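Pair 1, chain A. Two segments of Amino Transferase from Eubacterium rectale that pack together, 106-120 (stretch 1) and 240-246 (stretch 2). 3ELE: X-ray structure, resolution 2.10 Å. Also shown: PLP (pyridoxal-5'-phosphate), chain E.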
# COMPACT_ATOMS: atom_id res chain seq x y z
N MSE A 106 -1.76 -4.48 -3.43
CA MSE A 106 -0.71 -4.87 -2.51
C MSE A 106 -1.28 -5.73 -1.39
O MSE A 106 -1.16 -5.39 -0.21
CB MSE A 106 -0.02 -3.60 -2.01
CG MSE A 106 0.61 -2.84 -3.21
SE MSE A 106 1.74 -1.43 -2.69
CE MSE A 106 0.40 -0.33 -2.03
N GLY A 107 -1.88 -6.86 -1.78
CA GLY A 107 -2.50 -7.81 -0.86
C GLY A 107 -3.98 -7.56 -0.64
O GLY A 107 -4.55 -6.55 -1.10
N ALA A 108 -4.60 -8.52 0.05
CA ALA A 108 -6.02 -8.51 0.37
C ALA A 108 -6.44 -7.34 1.25
O ALA A 108 -7.54 -6.86 1.08
CB ALA A 108 -6.43 -9.83 1.01
N ALA A 109 -5.60 -6.90 2.19
CA ALA A 109 -5.92 -5.72 3.03
C ALA A 109 -6.08 -4.47 2.17
O ALA A 109 -6.90 -3.62 2.47
CB ALA A 109 -4.85 -5.48 4.08
N ALA A 110 -5.26 -4.36 1.12
CA ALA A 110 -5.35 -3.25 0.18
C ALA A 110 -6.62 -3.39 -0.68
O ALA A 110 -7.31 -2.42 -0.91
CB ALA A 110 -4.10 -3.18 -0.69
N SER A 111 -6.95 -4.61 -1.11
CA SER A 111 -8.14 -4.88 -1.93
C SER A 111 -9.42 -4.52 -1.17
O SER A 111 -10.28 -3.82 -1.70
CB SER A 111 -8.19 -6.37 -2.37
OG SER A 111 -7.11 -6.72 -3.23
N LEU A 112 -9.51 -4.97 0.08
CA LEU A 112 -10.67 -4.66 0.95
C LEU A 112 -10.80 -3.17 1.21
O LEU A 112 -11.89 -2.60 1.03
CB LEU A 112 -10.57 -5.42 2.28
CG LEU A 112 -10.70 -6.95 2.15
CD1 LEU A 112 -10.23 -7.65 3.42
CD2 LEU A 112 -12.13 -7.35 1.79
N SER A 113 -9.67 -2.52 1.55
CA SER A 113 -9.62 -1.07 1.80
C SER A 113 -10.16 -0.29 0.60
O SER A 113 -11.05 0.57 0.77
CB SER A 113 -8.21 -0.62 2.18
OG SER A 113 -7.79 -1.21 3.40
N ILE A 114 -9.66 -0.63 -0.59
CA ILE A 114 -10.12 -0.04 -1.87
C ILE A 114 -11.63 -0.19 -2.06
O ILE A 114 -12.28 0.77 -2.45
CB ILE A 114 -9.38 -0.67 -3.11
CG1 ILE A 114 -7.94 -0.19 -3.17
CG2 ILE A 114 -10.06 -0.32 -4.41
CD1 ILE A 114 -7.09 -0.98 -4.10
N CYS A 115 -12.17 -1.38 -1.79
CA CYS A 115 -13.62 -1.64 -1.93
C CYS A 115 -14.49 -0.79 -0.99
O CYS A 115 -15.46 -0.19 -1.44
CB CYS A 115 -13.96 -3.12 -1.76
SG CYS A 115 -13.37 -4.16 -3.13
N PHE A 116 -14.13 -0.72 0.28
CA PHE A 116 -14.91 0.08 1.24
C PHE A 116 -14.75 1.58 0.95
O PHE A 116 -15.74 2.33 1.00
CB PHE A 116 -14.55 -0.22 2.69
CG PHE A 116 -14.69 -1.68 3.06
CD1 PHE A 116 -15.89 -2.37 2.85
CD2 PHE A 116 -13.63 -2.35 3.69
CE1 PHE A 116 -16.01 -3.73 3.23
CE2 PHE A 116 -13.75 -3.69 4.07
CZ PHE A 116 -14.94 -4.39 3.84
N ARG A 117 -13.52 1.99 0.61
CA ARG A 117 -13.23 3.38 0.24
C ARG A 117 -14.01 3.81 -1.03
O ARG A 117 -14.59 4.89 -1.06
CB ARG A 117 -11.73 3.57 0.05
CG ARG A 117 -11.25 5.01 -0.14
CD ARG A 117 -11.74 5.95 0.95
NE ARG A 117 -11.10 7.27 0.87
CZ ARG A 117 -9.98 7.65 1.50
NH1 ARG A 117 -9.33 6.84 2.31
NH2 ARG A 117 -9.53 8.89 1.33
N ALA A 118 -14.03 2.94 -2.04
CA ALA A 118 -14.77 3.21 -3.29
C ALA A 118 -16.28 3.22 -3.08
O ALA A 118 -16.98 4.01 -3.69
CB ALA A 118 -14.40 2.17 -4.38
N LEU A 119 -16.78 2.34 -2.23
CA LEU A 119 -18.22 2.24 -1.98
C LEU A 119 -18.80 3.16 -0.90
O LEU A 119 -19.99 3.35 -0.92
CB LEU A 119 -18.59 0.77 -1.70
CG LEU A 119 -18.44 -0.16 -2.91
CD1 LEU A 119 -18.70 -1.56 -2.48
CD2 LEU A 119 -19.42 0.24 -4.04
N THR A 120 -18.00 3.74 0.00
CA THR A 120 -18.54 4.61 1.09
C THR A 120 -18.78 6.09 0.66
O THR A 120 -17.84 6.85 0.38
CB THR A 120 -17.65 4.55 2.35
OG1 THR A 120 -17.48 3.18 2.74
CG2 THR A 120 -18.27 5.34 3.53
N THR A 240 -20.83 -8.09 -7.53
CA THR A 240 -19.86 -8.77 -6.69
C THR A 240 -18.49 -8.22 -7.02
O THR A 240 -18.14 -8.11 -8.20
CB THR A 240 -19.86 -10.27 -6.98
OG1 THR A 240 -21.16 -10.80 -6.74
CG2 THR A 240 -18.77 -11.07 -6.14
N LEU A 241 -17.75 -7.84 -5.97
CA LEU A 241 -16.36 -7.43 -6.04
C LEU A 241 -15.59 -8.56 -5.38
O LEU A 241 -15.99 -8.99 -4.30
CB LEU A 241 -16.13 -6.12 -5.27
CG LEU A 241 -16.73 -4.87 -5.92
CD1 LEU A 241 -16.83 -3.71 -4.93
CD2 LEU A 241 -15.90 -4.50 -7.17
N VAL A 242 -14.54 -9.06 -6.04
CA VAL A 242 -13.72 -10.15 -5.49
C VAL A 242 -12.37 -9.58 -5.09
O VAL A 242 -11.76 -8.86 -5.87
CB VAL A 242 -13.55 -11.33 -6.47
CG1 VAL A 242 -12.64 -12.42 -5.86
CG2 VAL A 242 -14.94 -11.91 -6.86
N CYS A 243 -11.96 -9.88 -3.85
CA CYS A 243 -10.68 -9.48 -3.27
C CYS A 243 -9.90 -10.76 -3.09
O CYS A 243 -10.37 -11.70 -2.42
CB CYS A 243 -10.89 -8.80 -1.91
SG CYS A 243 -11.81 -7.25 -2.04
N TYR A 244 -8.72 -10.80 -3.70
CA TYR A 244 -7.87 -11.95 -3.66
C TYR A 244 -6.43 -11.51 -3.39
O TYR A 244 -6.07 -10.35 -3.55
CB TYR A 244 -8.01 -12.69 -4.99
CG TYR A 244 -7.22 -13.97 -5.03
CD1 TYR A 244 -7.70 -15.13 -4.40
CD2 TYR A 244 -5.95 -14.02 -5.62
CE1 TYR A 244 -6.96 -16.31 -4.39
CE2 TYR A 244 -5.19 -15.19 -5.62
CZ TYR A 244 -5.70 -16.34 -5.01
OH TYR A 244 -4.94 -17.48 -5.03
N SER A 245 -5.63 -12.45 -2.88
CA SER A 245 -4.20 -12.26 -2.74
C SER A 245 -3.51 -13.61 -2.82
O SER A 245 -4.14 -14.65 -2.63
CB SER A 245 -3.84 -11.53 -1.46
OG SER A 245 -3.85 -12.38 -0.33
N TYR A 246 -2.20 -13.57 -3.08
CA TYR A 246 -1.35 -14.77 -3.16
C TYR A 246 -0.65 -15.08 -1.83
O TYR A 246 0.29 -15.88 -1.80
CB TYR A 246 -0.37 -14.62 -4.33
CG TYR A 246 -1.09 -14.52 -5.66
CD1 TYR A 246 -1.53 -13.28 -6.14
CD2 TYR A 246 -1.38 -15.66 -6.41
CE1 TYR A 246 -2.22 -13.17 -7.34
CE2 TYR A 246 -2.09 -15.55 -7.65
CZ TYR A 246 -2.50 -14.30 -8.09
OH TYR A 246 -3.19 -14.14 -9.28
N1 PLP E . -8.82 -11.84 4.83
C2 PLP E . -8.77 -12.88 5.77
C2A PLP E . -10.03 -13.58 6.15
C3 PLP E . -7.54 -13.28 6.33
O3 PLP E . -7.48 -14.31 7.23
C4 PLP E . -6.34 -12.60 5.98
C4A PLP E . -5.17 -12.78 6.93
O4A PLP E . -5.07 -12.05 7.92
C5 PLP E . -6.42 -11.55 5.02
C6 PLP E . -7.67 -11.17 4.45
C5A PLP E . -5.22 -10.74 4.59
O4P PLP E . -4.56 -11.25 3.47
P PLP E . -3.36 -10.37 2.85
O1P PLP E . -3.32 -10.53 1.36
O2P PLP E . -2.05 -10.91 3.37
O3P PLP E . -3.47 -8.93 3.20

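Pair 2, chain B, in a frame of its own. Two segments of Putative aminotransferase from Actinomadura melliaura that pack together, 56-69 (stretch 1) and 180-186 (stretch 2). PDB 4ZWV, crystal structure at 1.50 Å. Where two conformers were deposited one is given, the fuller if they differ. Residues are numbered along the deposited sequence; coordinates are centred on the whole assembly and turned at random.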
# COMPACT_ATOMS: atom_id res chain seq x y z
N SER B 56 -5.20 2.36 -2.87
CA SER B 56 -5.16 1.99 -4.28
C SER B 56 -6.25 0.96 -4.51
O SER B 56 -6.76 0.37 -3.56
CB SER B 56 -3.79 1.40 -4.65
OG SER B 56 -3.56 0.22 -3.89
N GLY B 57 -6.55 0.71 -5.78
CA GLY B 57 -7.45 -0.39 -6.11
C GLY B 57 -6.88 -1.70 -5.59
O GLY B 57 -7.62 -2.55 -5.09
N THR B 58 -5.56 -1.85 -5.70
CA THR B 58 -4.91 -3.07 -5.25
C THR B 58 -5.14 -3.28 -3.76
O THR B 58 -5.52 -4.37 -3.33
CB THR B 58 -3.41 -3.02 -5.57
OG1 THR B 58 -3.26 -2.83 -6.98
CG2 THR B 58 -2.73 -4.30 -5.14
N SER B 59 -4.94 -2.23 -2.96
CA SER B 59 -5.20 -2.34 -1.53
C SER B 59 -6.69 -2.61 -1.24
O SER B 59 -7.02 -3.35 -0.31
CB SER B 59 -4.72 -1.09 -0.80
OG SER B 59 -3.30 -1.08 -0.74
N GLY B 60 -7.58 -2.03 -2.06
CA GLY B 60 -8.99 -2.31 -1.91
C GLY B 60 -9.32 -3.78 -2.11
O GLY B 60 -10.11 -4.37 -1.36
N LEU B 61 -8.70 -4.38 -3.13
CA LEU B 61 -8.89 -5.81 -3.40
C LEU B 61 -8.33 -6.67 -2.26
O LEU B 61 -8.95 -7.64 -1.85
CB LEU B 61 -8.23 -6.20 -4.72
CG LEU B 61 -8.87 -5.66 -5.99
CD1 LEU B 61 -7.95 -5.87 -7.19
CD2 LEU B 61 -10.23 -6.33 -6.23
N CYS B 62 -7.16 -6.30 -1.74
CA CYS B 62 -6.56 -7.03 -0.63
C CYS B 62 -7.45 -6.97 0.60
O CYS B 62 -7.69 -7.99 1.26
CB CYS B 62 -5.19 -6.46 -0.28
SG CYS B 62 -3.95 -6.74 -1.58
N LEU B 63 -7.97 -5.79 0.89
CA LEU B 63 -8.88 -5.62 2.02
C LEU B 63 -10.17 -6.41 1.82
O LEU B 63 -10.63 -7.09 2.74
CB LEU B 63 -9.18 -4.14 2.24
CG LEU B 63 -10.20 -3.77 3.31
CD1 LEU B 63 -9.84 -4.40 4.65
CD2 LEU B 63 -10.24 -2.26 3.45
N ALA B 64 -10.74 -6.36 0.62
CA ALA B 64 -11.97 -7.11 0.35
C ALA B 64 -11.77 -8.61 0.61
O ALA B 64 -12.63 -9.26 1.23
CB ALA B 64 -12.44 -6.87 -1.08
N LEU B 65 -10.64 -9.15 0.16
CA LEU B 65 -10.35 -10.57 0.37
C LEU B 65 -10.17 -10.88 1.85
O LEU B 65 -10.60 -11.93 2.34
CB LEU B 65 -9.11 -10.98 -0.43
CG LEU B 65 -9.34 -11.10 -1.94
CD1 LEU B 65 -7.99 -11.12 -2.65
CD2 LEU B 65 -10.13 -12.35 -2.28
N ARG B 66 -9.54 -9.97 2.60
CA ARG B 66 -9.36 -10.23 4.03
C ARG B 66 -10.69 -10.23 4.77
O ARG B 66 -10.84 -10.92 5.78
CB ARG B 66 -8.42 -9.21 4.66
CG ARG B 66 -6.99 -9.29 4.16
CD ARG B 66 -6.26 -10.55 4.61
NE ARG B 66 -4.93 -10.65 4.00
CZ ARG B 66 -4.02 -11.58 4.29
NH1 ARG B 66 -2.84 -11.56 3.67
NH2 ARG B 66 -4.27 -12.50 5.21
N LEU B 67 -11.68 -9.49 4.25
CA LEU B 67 -12.98 -9.41 4.92
C LEU B 67 -13.83 -10.67 4.78
O LEU B 67 -14.85 -10.83 5.46
CB LEU B 67 -13.76 -8.20 4.39
CG LEU B 67 -13.17 -6.84 4.80
CD1 LEU B 67 -13.81 -5.72 4.00
CD2 LEU B 67 -13.37 -6.59 6.29
N LEU B 68 -13.41 -11.58 3.91
CA LEU B 68 -14.19 -12.79 3.65
C LEU B 68 -14.19 -13.72 4.83
O LEU B 68 -13.17 -13.88 5.50
CB LEU B 68 -13.69 -13.52 2.41
CG LEU B 68 -13.83 -12.70 1.14
CD1 LEU B 68 -13.38 -13.54 -0.04
CD2 LEU B 68 -15.26 -12.21 0.97
N ASP B 69 -15.35 -14.32 5.08
CA ASP B 69 -15.51 -15.33 6.11
C ASP B 69 -15.69 -16.69 5.45
O ASP B 69 -16.78 -17.03 4.97
CB ASP B 69 -16.70 -15.00 7.01
CG ASP B 69 -16.98 -16.07 8.04
OD1 ASP B 69 -16.03 -16.80 8.43
OD2 ASP B 69 -18.15 -16.20 8.46
N ASN B 180 -22.71 -6.68 -4.18
CA ASN B 180 -21.36 -7.20 -4.03
C ASN B 180 -20.42 -6.10 -3.57
O ASN B 180 -20.64 -4.92 -3.86
CB ASN B 180 -20.80 -7.76 -5.34
CG ASN B 180 -21.73 -8.73 -6.00
OD1 ASN B 180 -22.20 -9.69 -5.38
ND2 ASN B 180 -22.03 -8.48 -7.28
N MSE B 181 -19.35 -6.49 -2.89
CA MSE B 181 -18.24 -5.58 -2.68
C MSE B 181 -17.67 -5.16 -4.01
O MSE B 181 -17.52 -5.98 -4.91
CB MSE B 181 -17.14 -6.23 -1.83
CG MSE B 181 -17.56 -6.45 -0.38
SE MSE B 181 -16.06 -6.93 0.74
CE MSE B 181 -16.06 -8.83 0.33
N CYS B 182 -17.35 -3.87 -4.14
CA CYS B 182 -16.78 -3.32 -5.36
C CYS B 182 -15.52 -2.56 -5.04
O CYS B 182 -15.44 -1.92 -3.99
CB CYS B 182 -17.73 -2.35 -6.04
SG CYS B 182 -19.19 -3.15 -6.67
N VAL B 183 -14.54 -2.64 -5.93
CA VAL B 183 -13.31 -1.85 -5.75
C VAL B 183 -13.07 -0.98 -6.97
O VAL B 183 -12.92 -1.47 -8.08
CB VAL B 183 -12.06 -2.72 -5.51
CG1 VAL B 183 -10.83 -1.81 -5.29
CG2 VAL B 183 -12.26 -3.66 -4.32
N PHE B 184 -13.07 0.33 -6.73
CA PHE B 184 -12.72 1.30 -7.77
C PHE B 184 -11.26 1.72 -7.62
O PHE B 184 -10.71 1.66 -6.53
CB PHE B 184 -13.62 2.53 -7.67
CG PHE B 184 -15.07 2.23 -7.94
CD1 PHE B 184 -15.92 1.86 -6.91
CD2 PHE B 184 -15.56 2.30 -9.23
CE1 PHE B 184 -17.27 1.59 -7.16
CE2 PHE B 184 -16.91 2.02 -9.50
CZ PHE B 184 -17.76 1.67 -8.46
N SER B 185 -10.64 2.11 -8.73
CA SER B 185 -9.26 2.60 -8.73
C SER B 185 -9.20 4.06 -9.13
O SER B 185 -9.84 4.46 -10.12
CB SER B 185 -8.39 1.80 -9.69
OG SER B 185 -7.12 2.45 -9.86
N PHE B 186 -8.39 4.82 -8.39
CA PHE B 186 -8.12 6.22 -8.74
C PHE B 186 -6.64 6.41 -9.05
O PHE B 186 -6.06 7.48 -8.83
CB PHE B 186 -8.57 7.14 -7.60
CG PHE B 186 -9.99 6.91 -7.15
CD1 PHE B 186 -11.02 6.73 -8.08
CD2 PHE B 186 -10.29 6.84 -5.80
CE1 PHE B 186 -12.33 6.51 -7.65
CE2 PHE B 186 -11.58 6.62 -5.37
CZ PHE B 186 -12.61 6.45 -6.30

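What geometry do the two pairs share? In each, a helix lies across a strand and runs nearly antiparallel to it, at 160° in pair 1 and 164° in pair 2, with axes approaching to 7.3 and 7.4 Å. The backbones superpose with an RMSD of 0.6 Å over 14 central residues. No hydrogen bond crosses either contact, so the packing rests on the fit of side chains against backbone and against one another. The strand alternates in both: C243(A) and L241(A), matched by V183(B) and M181(B), point toward the helix, while V242(A) and its match C182(B) point away.

How is the middle of the contact filled? In pair 1, S111(A) points toward the strand, and its CB lies 3.7 Å from CB of C243(A). The matching G60(B) has no side chain, and V183(B) uses the space: its CG2 comes within 3.7 Å of C of G60(B), and an ideal CB on that glycine would sit 2.6 Å from CG1 of V183(B), a clash. A small residue on the strand thus meets a serine on the helix, whereas a branched one meets bare backbone. The matched leucines keep the same rotamer, m then t; CD2 of L112(A) reaches SG of C243(A) at 3.8 Å, and CD2 of L61(B) reaches CG2 of V183(B) at 3.9 Å.

What happens one turn further along the helix? C115(A) sets its SG 3.6 Å from SG of C243(A), too far for a disulfide, and 3.9 Å from CD1 of L241(A). Its counterpart A64(B) is shorter, and the long selenomethionine M181(B) extends to it, with SE 4.1 Å from CB of A64(B). Beyond, CD1 of L119(A) touches CD1 of L241(A) at 3.8 Å; the matched L68(B) brings CD2 to 3.5 Å from CE of M181(B). L67(B) adds a contact, its CD1 4.1 Å from SE of M181(B), where the matching A118(A) is too short to touch the strand.

How do the helix starts meet the strand? The N-cap position is G107(A) in pair 1 and S56(B) in pair 2, where OG of S56(B) accepts from N of S59(B) at 3.0 Å. Next, A108(A) matches G57(B), whose O lies 3.3 Å from CG1 of V183(B). The matched serines, S245(A) and S185(B), adopt different rotamers, p and t. In pair 1, PLP O1P binds both sides, accepting from N of A108(A) at 2.7 Å and from OG of S245(A) at 2.6 Å.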